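Local coordinates for protein dephospho-CoA kinase (Campylobacter jejuni subsp. jejuni serotype O:2, PDB 4ZO4) that probably catalyses the final step of coenzyme A biosynthesis, the ATP-dependent phosphorylation of the 3'-hydroxyl group of dephospho-CoA, at residues Gly29-Ala39 and Lys112-Phe122; Glu89-Ile100 and Phe122-Leu130. All blocks are in the same frame, centred on the assembly; numbering follows the deposited sequence.

Contact 1: Gly29-Ala39 and Lys112-Phe122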
loop_
_atom_site.group_PDB
_atom_site.type_symbol
_atom_site.label_atom_id
_atom_site.label_comp_id
_atom_site.label_asym_id
_atom_site.label_seq_id
_atom_site.Cartn_x
_atom_site.Cartn_y
_atom_site.Cartn_z
ATOM N N GLY A 29 -17.250 -30.303 -23.219
ATOM C CA GLY A 29 -17.100 -31.430 -22.300
ATOM C C GLY A 29 -15.908 -31.388 -21.359
ATOM O O GLY A 29 -15.577 -32.406 -20.743
ATOM N N PHE A 30 -15.249 -30.235 -21.226
ATOM C CA PHE A 30 -14.092 -30.147 -20.318
ATOM C C PHE A 30 -14.497 -29.597 -18.962
ATOM O O PHE A 30 -15.408 -28.772 -18.877
ATOM C CB PHE A 30 -12.999 -29.288 -20.924
ATOM C CG PHE A 30 -12.365 -29.897 -22.140
ATOM C CD1 PHE A 30 -11.200 -30.653 -22.021
ATOM C CD2 PHE A 30 -12.924 -29.714 -23.405
ATOM C CE1 PHE A 30 -10.604 -31.219 -23.132
ATOM C CE2 PHE A 30 -12.331 -30.280 -24.526
ATOM C CZ PHE A 30 -11.168 -31.032 -24.387
ATOM N N LYS A 31 -13.809 -30.070 -17.918
ATOM C CA LYS A 31 -14.083 -29.689 -16.511
ATOM C C LYS A 31 -13.574 -28.288 -16.155
ATOM O O LYS A 31 -12.415 -27.976 -16.391
ATOM C CB LYS A 31 -13.393 -30.672 -15.545
ATOM C CG LYS A 31 -13.802 -32.141 -15.673
ATOM C CD LYS A 31 -15.085 -32.453 -14.903
ATOM C CE LYS A 31 -15.156 -33.912 -14.485
ATOM N NZ LYS A 31 -16.269 -34.185 -13.531
ATOM N N SER A 32 -14.424 -27.464 -15.555
ATOM C CA SER A 32 -13.967 -26.205 -14.950
ATOM C C SER A 32 -14.328 -26.116 -13.481
ATOM O O SER A 32 -15.374 -26.608 -13.059
ATOM C CB SER A 32 -14.608 -25.013 -15.632
ATOM O OG SER A 32 -15.990 -24.969 -15.309
ATOM N N ILE A 33 -13.471 -25.466 -12.704
ATOM C CA ILE A 33 -13.842 -25.036 -11.330
ATOM C C ILE A 33 -13.834 -23.518 -11.273
ATOM O O ILE A 33 -13.102 -22.860 -12.012
ATOM C CB ILE A 33 -12.921 -25.632 -10.244
ATOM C CG1 ILE A 33 -11.485 -25.129 -10.392
ATOM C CG2 ILE A 33 -12.947 -27.152 -10.325
ATOM C CD1 ILE A 33 -10.483 -25.910 -9.572
ATOM N N SER A 34 -14.683 -22.948 -10.443
ATOM C CA SER A 34 -14.704 -21.475 -10.306
ATOM C C SER A 34 -13.961 -21.013 -9.053
ATOM O O SER A 34 -14.224 -21.507 -7.952
ATOM C CB SER A 34 -16.129 -20.953 -10.282
ATOM O OG SER A 34 -16.149 -19.562 -10.007
ATOM N N ALA A 35 -13.040 -20.061 -9.224
ATOM C CA ALA A 35 -12.257 -19.523 -8.094
ATOM C C ALA A 35 -13.159 -18.735 -7.167
ATOM O O ALA A 35 -13.122 -18.961 -5.966
ATOM C CB ALA A 35 -11.094 -18.666 -8.565
ATOM N N ASP A 36 -14.012 -17.873 -7.715
ATOM C CA ASP A 36 -14.947 -17.098 -6.874
ATOM C C ASP A 36 -15.975 -17.939 -6.160
ATOM O O ASP A 36 -16.413 -17.568 -5.077
ATOM C CB ASP A 36 -15.682 -16.030 -7.670
ATOM C CG ASP A 36 -14.806 -14.861 -7.985
ATOM O OD1 ASP A 36 -13.609 -14.907 -7.601
ATOM O OD2 ASP A 36 -15.303 -13.890 -8.604
ATOM N N LYS A 37 -16.382 -19.058 -6.738
ATOM C CA LYS A 37 -17.369 -19.886 -6.061
ATOM C C LYS A 37 -16.670 -20.497 -4.849
ATOM O O LYS A 37 -17.114 -20.324 -3.714
ATOM C CB LYS A 37 -17.956 -20.939 -7.012
ATOM C CG LYS A 37 -18.802 -20.345 -8.139
ATOM C CD LYS A 37 -20.255 -20.102 -7.707
ATOM C CE LYS A 37 -21.160 -19.660 -8.866
ATOM N NZ LYS A 37 -21.437 -18.186 -8.852
ATOM N N ILE A 38 -15.533 -21.146 -5.083
ATOM C CA ILE A 38 -14.709 -21.636 -3.976
ATOM C C ILE A 38 -14.506 -20.550 -2.893
ATOM O O ILE A 38 -14.651 -20.814 -1.694
ATOM C CB ILE A 38 -13.346 -22.127 -4.461
ATOM C CG1 ILE A 38 -13.505 -23.391 -5.291
ATOM C CG2 ILE A 38 -12.464 -22.471 -3.290
ATOM C CD1 ILE A 38 -12.315 -23.713 -6.185
ATOM N N ALA A 39 -14.189 -19.335 -3.327
ATOM C CA ALA A 39 -13.997 -18.223 -2.399
ATOM C C ALA A 39 -15.241 -17.917 -1.565
ATOM O O ALA A 39 -15.155 -17.706 -0.353
ATOM C CB ALA A 39 -13.536 -16.984 -3.146
ATOM N N LYS A 112 -7.424 -35.573 -17.788
ATOM C CA LYS A 112 -8.066 -34.823 -18.854
ATOM C C LYS A 112 -7.871 -33.322 -18.566
ATOM O O LYS A 112 -7.842 -32.916 -17.407
ATOM C CB LYS A 112 -9.548 -35.191 -18.930
ATOM C CG LYS A 112 -10.243 -34.693 -20.183
ATOM C CD LYS A 112 -11.755 -34.621 -20.014
ATOM C CE LYS A 112 -12.365 -33.707 -21.069
ATOM N NZ LYS A 112 -13.823 -33.924 -21.246
ATOM N N ALA A 113 -7.708 -32.515 -19.618
ATOM C CA ALA A 113 -7.545 -31.069 -19.472
ATOM C C ALA A 113 -8.731 -30.473 -18.755
ATOM O O ALA A 113 -9.883 -30.912 -18.987
ATOM C CB ALA A 113 -7.381 -30.393 -20.819
ATOM N N PHE A 114 -8.428 -29.485 -17.893
ATOM C CA PHE A 114 -9.417 -28.749 -17.104
ATOM C C PHE A 114 -9.046 -27.255 -16.914
ATOM O O PHE A 114 -7.878 -26.856 -17.023
ATOM C CB PHE A 114 -9.652 -29.435 -15.740
ATOM C CG PHE A 114 -8.482 -29.351 -14.789
ATOM C CD1 PHE A 114 -8.452 -28.395 -13.780
ATOM C CD2 PHE A 114 -7.418 -30.248 -14.886
ATOM C CE1 PHE A 114 -7.376 -28.323 -12.904
ATOM C CE2 PHE A 114 -6.337 -30.183 -14.010
ATOM C CZ PHE A 114 -6.318 -29.218 -13.015
ATOM N N PHE A 115 -10.070 -26.453 -16.612
ATOM C CA PHE A 115 -9.977 -24.999 -16.563
ATOM C C PHE A 115 -10.425 -24.403 -15.209
ATOM O O PHE A 115 -11.554 -24.604 -14.751
ATOM C CB PHE A 115 -10.779 -24.405 -17.735
ATOM C CG PHE A 115 -10.214 -24.779 -19.088
ATOM C CD1 PHE A 115 -9.075 -24.146 -19.567
ATOM C CD2 PHE A 115 -10.786 -25.794 -19.857
ATOM C CE1 PHE A 115 -8.517 -24.498 -20.785
ATOM C CE2 PHE A 115 -10.226 -26.156 -21.077
ATOM C CZ PHE A 115 -9.089 -25.499 -21.541
ATOM N N VAL A 116 -9.510 -23.695 -14.564
ATOM C CA VAL A 116 -9.798 -22.961 -13.332
ATOM C C VAL A 116 -10.173 -21.552 -13.750
ATOM O O VAL A 116 -9.318 -20.729 -14.125
ATOM C CB VAL A 116 -8.556 -22.890 -12.402
ATOM C CG1 VAL A 116 -8.877 -22.159 -11.120
ATOM C CG2 VAL A 116 -8.004 -24.285 -12.096
ATOM N N GLU A 117 -11.454 -21.264 -13.738
ATOM C CA GLU A 117 -11.864 -19.897 -13.990
ATOM C C GLU A 117 -11.338 -19.038 -12.835
ATOM O O GLU A 117 -11.471 -19.430 -11.672
ATOM C CB GLU A 117 -13.391 -19.823 -14.091
ATOM C CG GLU A 117 -13.927 -18.405 -14.040
ATOM C CD GLU A 117 -15.374 -18.314 -14.468
ATOM O OE1 GLU A 117 -16.068 -19.355 -14.474
ATOM O OE2 GLU A 117 -15.806 -17.186 -14.796
ATOM N N ILE A 118 -10.745 -17.884 -13.135
ATOM C CA ILE A 118 -10.184 -17.030 -12.062
ATOM C C ILE A 118 -10.164 -15.539 -12.419
ATOM O O ILE A 118 -9.729 -15.171 -13.505
ATOM C CB ILE A 118 -8.769 -17.518 -11.683
ATOM C CG1 ILE A 118 -8.224 -16.784 -10.458
ATOM C CG2 ILE A 118 -7.805 -17.364 -12.838
ATOM C CD1 ILE A 118 -6.908 -17.334 -9.941
ATOM N N PRO A 119 -10.664 -14.668 -11.523
ATOM C CA PRO A 119 -10.515 -13.208 -11.705
ATOM C C PRO A 119 -9.081 -12.759 -11.833
ATOM O O PRO A 119 -8.225 -13.177 -11.067
ATOM C CB PRO A 119 -11.117 -12.612 -10.440
ATOM C CG PRO A 119 -11.989 -13.678 -9.841
ATOM C CD PRO A 119 -11.519 -15.004 -10.372
ATOM N N LEU A 120 -8.825 -11.905 -12.811
ATOM C CA LEU A 120 -7.460 -11.578 -13.203
ATOM C C LEU A 120 -6.590 -11.219 -12.015
ATOM O O LEU A 120 -5.463 -11.686 -11.955
ATOM C CB LEU A 120 -7.440 -10.467 -14.268
ATOM C CG LEU A 120 -6.098 -10.011 -14.865
ATOM C CD1 LEU A 120 -5.300 -11.170 -15.437
ATOM C CD2 LEU A 120 -6.301 -8.948 -15.935
ATOM N N PHE A 121 -7.086 -10.397 -11.080
ATOM C CA PHE A 121 -6.246 -9.969 -9.937
ATOM C C PHE A 121 -6.574 -10.707 -8.636
ATOM O O PHE A 121 -6.724 -10.108 -7.598
ATOM C CB PHE A 121 -6.318 -8.452 -9.748
ATOM C CG PHE A 121 -5.838 -7.675 -10.936
ATOM C CD1 PHE A 121 -6.714 -7.350 -11.966
ATOM C CD2 PHE A 121 -4.512 -7.266 -11.021
ATOM C CE1 PHE A 121 -6.278 -6.642 -13.061
ATOM C CE2 PHE A 121 -4.070 -6.563 -12.115
ATOM C CZ PHE A 121 -4.954 -6.255 -13.143
ATOM N N PHE A 122 -6.640 -12.026 -8.698
ATOM C CA PHE A 122 -7.069 -12.849 -7.582
ATOM C C PHE A 122 -5.904 -12.955 -6.686
ATOM O O PHE A 122 -4.782 -12.960 -7.147
ATOM C CB PHE A 122 -7.422 -14.250 -8.061
ATOM C CG PHE A 122 -8.388 -14.991 -7.183
ATOM C CD1 PHE A 122 -8.057 -16.219 -6.675
ATOM C CD2 PHE A 122 -9.652 -14.475 -6.919
ATOM C CE1 PHE A 122 -8.957 -16.925 -5.911
ATOM C CE2 PHE A 122 -10.557 -15.165 -6.135
ATOM C CZ PHE A 122 -10.205 -16.392 -5.630
#
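Ile33 binds Phe115 and Glu117 through its backbone, joining strands 31-34 and 114-117 as parallel neighbours whose axes diverge by only 18°. Ile33 N donates to Phe115 O (2.9 Å) and Ile33 O accepts from Glu117 N (2.9 Å); the bonds Phe115 N to Lys31 O and Ala35 N to Glu117 O continue the ladder on either side. On one face of the sheet Ile33 and Val116 run side by side. With chi1 at 64°, CG1 of Ile33 sits between its backbone N and carbonyl carbon, and its terminal CD1 comes within 3.9 Å of Val116 CG2. The other face carries Ser32, Phe115, Ser34 and Glu117; the carboxylate of Glu117 extends toward Lys18 of the predicted ATP site in a long, weak ion pair. Ahead of the two strands, the extended Lys112 crosses Phe30 at about a right angle. Lys112 NZ lies 4.5 Å from the Phe30 ring centroid, a cation-pi contact over one face, and donates to Gly29 O, although the modelled length of that bond is doubtfully short. Ala113 O meets the edge of the same ring, and CB of Ala113 packs on Phe30 CD1 at 4.0 Å. Beyond the strands, Phe122 has CG swung away from its backbone N (chi1 -155°), which carries the ring back to the helix start: Ala35 CB lies over one face, 4.1 Å from the centroid, while Ala39 CB approaches the edge. Ser34 N-caps this helix through a weak bond from Lys37 N. Helix 82-109 covers the Ile33 face and helix 185-200 reaches Phe115. Within this chain strand 31-34 is an outermost strand of the parallel 2-3-1-4-5 sheet of the P-loop kinase fold; strand 114-117 separates it from strand 7-12, which leads into the predicted Walker A loop.

Contact 2: Glu89-Ile100 and Phe122-Leu130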
loop_
_atom_site.group_PDB
_atom_site.type_symbol
_atom_site.label_atom_id
_atom_site.label_comp_id
_atom_site.label_asym_id
_atom_site.label_seq_id
_atom_site.Cartn_x
_atom_site.Cartn_y
_atom_site.Cartn_z
ATOM N N GLU A 89 -8.336 -10.780 4.669
ATOM C CA GLU A 89 -7.351 -11.259 3.713
ATOM C C GLU A 89 -6.532 -12.403 4.305
ATOM O O GLU A 89 -6.433 -13.446 3.688
ATOM C CB GLU A 89 -6.424 -10.136 3.253
ATOM C CG GLU A 89 -7.097 -9.087 2.362
ATOM C CD GLU A 89 -6.328 -7.753 2.292
ATOM O OE1 GLU A 89 -5.260 -7.607 2.960
ATOM O OE2 GLU A 89 -6.798 -6.820 1.586
ATOM N N ASN A 90 -5.983 -12.240 5.504
ATOM C CA ASN A 90 -5.119 -13.264 6.066
ATOM C C ASN A 90 -5.926 -14.454 6.527
ATOM O O ASN A 90 -5.472 -15.603 6.525
ATOM C CB ASN A 90 -4.299 -12.701 7.211
ATOM C CG ASN A 90 -3.507 -13.767 7.924
ATOM O OD1 ASN A 90 -2.476 -14.207 7.440
ATOM N ND2 ASN A 90 -3.992 -14.192 9.079
ATOM N N PHE A 91 -7.162 -14.204 6.894
ATOM C CA PHE A 91 -8.048 -15.319 7.215
ATOM C C PHE A 91 -8.338 -16.228 6.038
ATOM O O PHE A 91 -8.360 -17.434 6.215
ATOM C CB PHE A 91 -9.366 -14.800 7.747
ATOM C CG PHE A 91 -10.204 -15.852 8.390
ATOM C CD1 PHE A 91 -9.890 -16.342 9.645
ATOM C CD2 PHE A 91 -11.329 -16.321 7.758
ATOM C CE1 PHE A 91 -10.697 -17.311 10.251
ATOM C CE2 PHE A 91 -12.133 -17.283 8.333
ATOM C CZ PHE A 91 -11.831 -17.766 9.587
ATOM N N THR A 92 -8.598 -15.642 4.860
ATOM C CA THR A 92 -9.189 -16.367 3.734
ATOM C C THR A 92 -8.145 -16.932 2.784
ATOM O O THR A 92 -8.276 -18.029 2.292
ATOM C CB THR A 92 -10.091 -15.444 2.897
ATOM O OG1 THR A 92 -9.385 -14.249 2.564
ATOM C CG2 THR A 92 -11.325 -15.064 3.654
ATOM N N HIS A 93 -7.106 -16.152 2.519
ATOM C CA HIS A 93 -6.082 -16.520 1.558
ATOM C C HIS A 93 -5.595 -17.967 1.664
ATOM O O HIS A 93 -5.624 -18.686 0.666
ATOM C CB HIS A 93 -4.887 -15.564 1.602
ATOM C CG HIS A 93 -5.165 -14.194 1.060
ATOM N ND1 HIS A 93 -4.258 -13.155 1.165
ATOM C CD2 HIS A 93 -6.239 -13.687 0.411
ATOM C CE1 HIS A 93 -4.754 -12.081 0.575
ATOM N NE2 HIS A 93 -5.963 -12.368 0.128
ATOM N N PRO A 94 -5.109 -18.400 2.842
ATOM C CA PRO A 94 -4.645 -19.805 2.863
ATOM C C PRO A 94 -5.780 -20.849 2.678
ATOM O O PRO A 94 -5.550 -21.940 2.128
ATOM C CB PRO A 94 -3.993 -19.934 4.226
ATOM C CG PRO A 94 -4.583 -18.814 5.063
ATOM C CD PRO A 94 -4.846 -17.700 4.113
ATOM N N LYS A 95 -6.992 -20.506 3.091
ATOM C CA LYS A 95 -8.156 -21.387 2.933
ATOM C C LYS A 95 -8.601 -21.486 1.496
ATOM O O LYS A 95 -9.019 -22.562 1.031
ATOM C CB LYS A 95 -9.335 -20.887 3.768
ATOM C CG LYS A 95 -9.154 -21.142 5.234
ATOM C CD LYS A 95 -10.123 -20.320 6.063
ATOM C CE LYS A 95 -9.902 -20.484 7.569
ATOM N NZ LYS A 95 -8.870 -19.547 8.127
ATOM N N ILE A 96 -8.519 -20.367 0.787
ATOM C CA ILE A 96 -8.853 -20.375 -0.641
ATOM C C ILE A 96 -7.770 -21.158 -1.424
ATOM O O ILE A 96 -8.086 -22.064 -2.215
ATOM C CB ILE A 96 -9.069 -18.951 -1.199
ATOM C CG1 ILE A 96 -10.111 -18.143 -0.385
ATOM C CG2 ILE A 96 -9.621 -19.061 -2.593
ATOM C CD1 ILE A 96 -10.122 -16.636 -0.625
ATOM N N ARG A 97 -6.509 -20.834 -1.145
ATOM C CA ARG A 97 -5.345 -21.471 -1.740
ATOM C C ARG A 97 -5.320 -23.000 -1.604
ATOM O O ARG A 97 -4.937 -23.698 -2.532
ATOM C CB ARG A 97 -4.088 -20.876 -1.109
ATOM C CG ARG A 97 -2.746 -21.466 -1.549
ATOM C CD ARG A 97 -2.159 -20.747 -2.759
ATOM N NE ARG A 97 -0.968 -21.418 -3.282
ATOM C CZ ARG A 97 -0.411 -21.163 -4.464
ATOM N NH1 ARG A 97 -0.929 -20.249 -5.281
ATOM N NH2 ARG A 97 0.673 -21.834 -4.838
ATOM N N ALA A 98 -5.729 -23.535 -0.467
ATOM C CA ALA A 98 -5.673 -24.999 -0.253
ATOM C C ALA A 98 -6.882 -25.699 -0.828
ATOM O O ALA A 98 -6.778 -26.852 -1.250
ATOM C CB ALA A 98 -5.530 -25.329 1.231
ATOM N N LYS A 99 -8.029 -25.026 -0.824
ATOM C CA LYS A 99 -9.225 -25.545 -1.489
ATOM C C LYS A 99 -9.142 -25.453 -3.024
ATOM O O LYS A 99 -9.646 -26.302 -3.731
ATOM C CB LYS A 99 -10.467 -24.822 -1.001
ATOM C CG LYS A 99 -11.746 -25.376 -1.591
ATOM C CD LYS A 99 -12.870 -25.558 -0.578
ATOM C CE LYS A 99 -12.778 -26.922 0.104
ATOM N NZ LYS A 99 -14.099 -27.615 0.163
ATOM N N ILE A 100 -8.507 -24.432 -3.557
ATOM C CA ILE A 100 -8.315 -24.418 -4.988
ATOM C C ILE A 100 -7.344 -25.528 -5.370
ATOM O O ILE A 100 -7.582 -26.222 -6.329
ATOM C CB ILE A 100 -7.830 -23.048 -5.485
ATOM C CG1 ILE A 100 -9.033 -22.092 -5.566
ATOM C CG2 ILE A 100 -7.178 -23.175 -6.850
ATOM C CD1 ILE A 100 -8.676 -20.654 -5.903
ATOM N N PHE A 122 -6.640 -12.026 -8.698
ATOM C CA PHE A 122 -7.069 -12.849 -7.582
ATOM C C PHE A 122 -5.904 -12.955 -6.686
ATOM O O PHE A 122 -4.782 -12.960 -7.147
ATOM C CB PHE A 122 -7.422 -14.250 -8.061
ATOM C CG PHE A 122 -8.388 -14.991 -7.183
ATOM C CD1 PHE A 122 -8.057 -16.219 -6.675
ATOM C CD2 PHE A 122 -9.652 -14.475 -6.919
ATOM C CE1 PHE A 122 -8.957 -16.925 -5.911
ATOM C CE2 PHE A 122 -10.557 -15.165 -6.135
ATOM C CZ PHE A 122 -10.205 -16.392 -5.630
ATOM N N GLU A 123 -6.182 -13.127 -5.403
ATOM C CA GLU A 123 -5.225 -12.857 -4.368
ATOM C C GLU A 123 -4.492 -14.065 -3.804
ATOM O O GLU A 123 -3.276 -14.015 -3.592
ATOM C CB GLU A 123 -5.944 -12.146 -3.221
ATOM C CG GLU A 123 -6.189 -10.669 -3.458
ATOM C CD GLU A 123 -6.684 -9.938 -2.215
ATOM O OE1 GLU A 123 -7.031 -10.594 -1.201
ATOM O OE2 GLU A 123 -6.734 -8.694 -2.251
ATOM N N SER A 124 -5.216 -15.137 -3.537
ATOM C CA SER A 124 -4.757 -16.099 -2.518
ATOM C C SER A 124 -3.472 -16.907 -2.790
ATOM O O SER A 124 -3.188 -17.877 -2.088
ATOM C CB SER A 124 -5.909 -17.016 -2.140
ATOM O OG SER A 124 -6.922 -16.234 -1.525
ATOM N N GLY A 125 -2.680 -16.484 -3.770
ATOM C CA GLY A 125 -1.378 -17.078 -4.030
ATOM C C GLY A 125 -0.926 -16.728 -5.431
ATOM O O GLY A 125 -1.656 -16.060 -6.180
ATOM N N ALA A 126 0.284 -17.169 -5.773
ATOM C CA ALA A 126 0.836 -17.002 -7.119
ATOM C C ALA A 126 0.581 -18.278 -7.919
ATOM O O ALA A 126 1.344 -19.246 -7.833
ATOM C CB ALA A 126 2.323 -16.692 -7.052
ATOM N N TYR A 127 -0.497 -18.264 -8.700
ATOM C CA TYR A 127 -0.986 -19.462 -9.393
ATOM C C TYR A 127 -0.318 -19.736 -10.746
ATOM O O TYR A 127 -0.658 -20.712 -11.412
ATOM C CB TYR A 127 -2.507 -19.355 -9.580
ATOM C CG TYR A 127 -3.291 -19.297 -8.270
ATOM C CD1 TYR A 127 -3.646 -20.465 -7.590
ATOM C CD2 TYR A 127 -3.685 -18.067 -7.713
ATOM C CE1 TYR A 127 -4.368 -20.416 -6.405
ATOM C CE2 TYR A 127 -4.398 -18.005 -6.514
ATOM C CZ TYR A 127 -4.740 -19.182 -5.871
ATOM O OH TYR A 127 -5.445 -19.139 -4.698
ATOM N N GLU A 128 0.647 -18.909 -11.140
ATOM C CA GLU A 128 1.287 -19.046 -12.462
ATOM C C GLU A 128 2.147 -20.314 -12.560
ATOM O O GLU A 128 2.382 -20.839 -13.653
ATOM C CB GLU A 128 2.166 -17.831 -12.805
ATOM C CG GLU A 128 1.671 -16.467 -12.321
ATOM C CD GLU A 128 2.434 -15.942 -11.113
ATOM O OE1 GLU A 128 3.687 -15.945 -11.144
ATOM O OE2 GLU A 128 1.780 -15.509 -10.139
ATOM N N ASN A 129 2.599 -20.793 -11.409
ATOM C CA ASN A 129 3.567 -21.871 -11.326
ATOM C C ASN A 129 2.888 -23.228 -11.295
ATOM O O ASN A 129 3.557 -24.261 -11.414
ATOM C CB ASN A 129 4.402 -21.714 -10.056
ATOM C CG ASN A 129 4.728 -20.271 -9.760
ATOM O OD1 ASN A 129 4.174 -19.683 -8.825
ATOM N ND2 ASN A 129 5.594 -19.671 -10.580
ATOM N N LEU A 130 1.566 -23.221 -11.121
ATOM C CA LEU A 130 0.793 -24.452 -11.009
ATOM C C LEU A 130 0.456 -25.026 -12.383
ATOM O O LEU A 130 0.393 -26.240 -12.536
ATOM C CB LEU A 130 -0.497 -24.217 -10.210
ATOM C CG LEU A 130 -0.326 -23.493 -8.878
ATOM C CD1 LEU A 130 -1.608 -23.492 -8.056
ATOM C CD2 LEU A 130 0.821 -24.110 -8.091
#
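His93 donates from NE2 to OE1 of Glu123, joining helix 82-109 to the loop after strand 114-117. The carboxylate oxygen meets the imidazole at its edge, with the two planes 87° apart; the bond's length in the model is too short to be trusted. Next to it, Ser124 OG lies 3.3 Å from both His93 CD2 and Ile96 CD1. One turn on, Arg97 follows the loop: CG points away from its own backbone N, then a bend at chi2 (90°) brings CD to 3.1 Å from Ser124 O and puts NH1 3.5 Å above one face of the Tyr127 ring, toward its rim. This is an off-centre cation-pi contact, with Arg97 CZ 4.8 Å from the ring centroid. Leu130 comes from the opposite direction, CD1 over one face of the guanidinium and CD2 4.0 Å from Arg97 NH2. Deeper in, Ile100 CD1 packs against Phe122 CE1 at 3.7 Å, and Ile100 CG2 touches Tyr127 CE1. In a second subunit, Lys85 forms salt bridges with both Glu89 and Glu123, which would be expected to offset their like charges, and Asn80 hydrogen-bonds Ser124 OG. The loop thus lies between helix 82-109 and strand 7-12, whose Phe9 meets Tyr127 and Leu130, while helix 35-45 packs on Ile100 and Phe122.

How the contacts relate
Phe122 belongs to both contacts, its ring lying between the start of helix 35-45 and helix 82-109. Contact 1 is built on backbone hydrogen bonds within the central sheet, with Ile33, Phe114 and Val116 on one face and the more polar Ser32, Ser34 and Glu117, beside Phe115, on the other. Contact 2 joins a loop to a helix by side chains: a His-carboxylate pair, an off-centre cation-pi pair and isoleucines against two aromatic rings. Both are partly buried and reach the second subunit, contact 1 by packing and backbone hydrogen bonds of Phe121, contact 2 through polar side chains and packing. They meet directly where Ile38 packs on Lys99 and Ile100, and where Ile118 touches Tyr127.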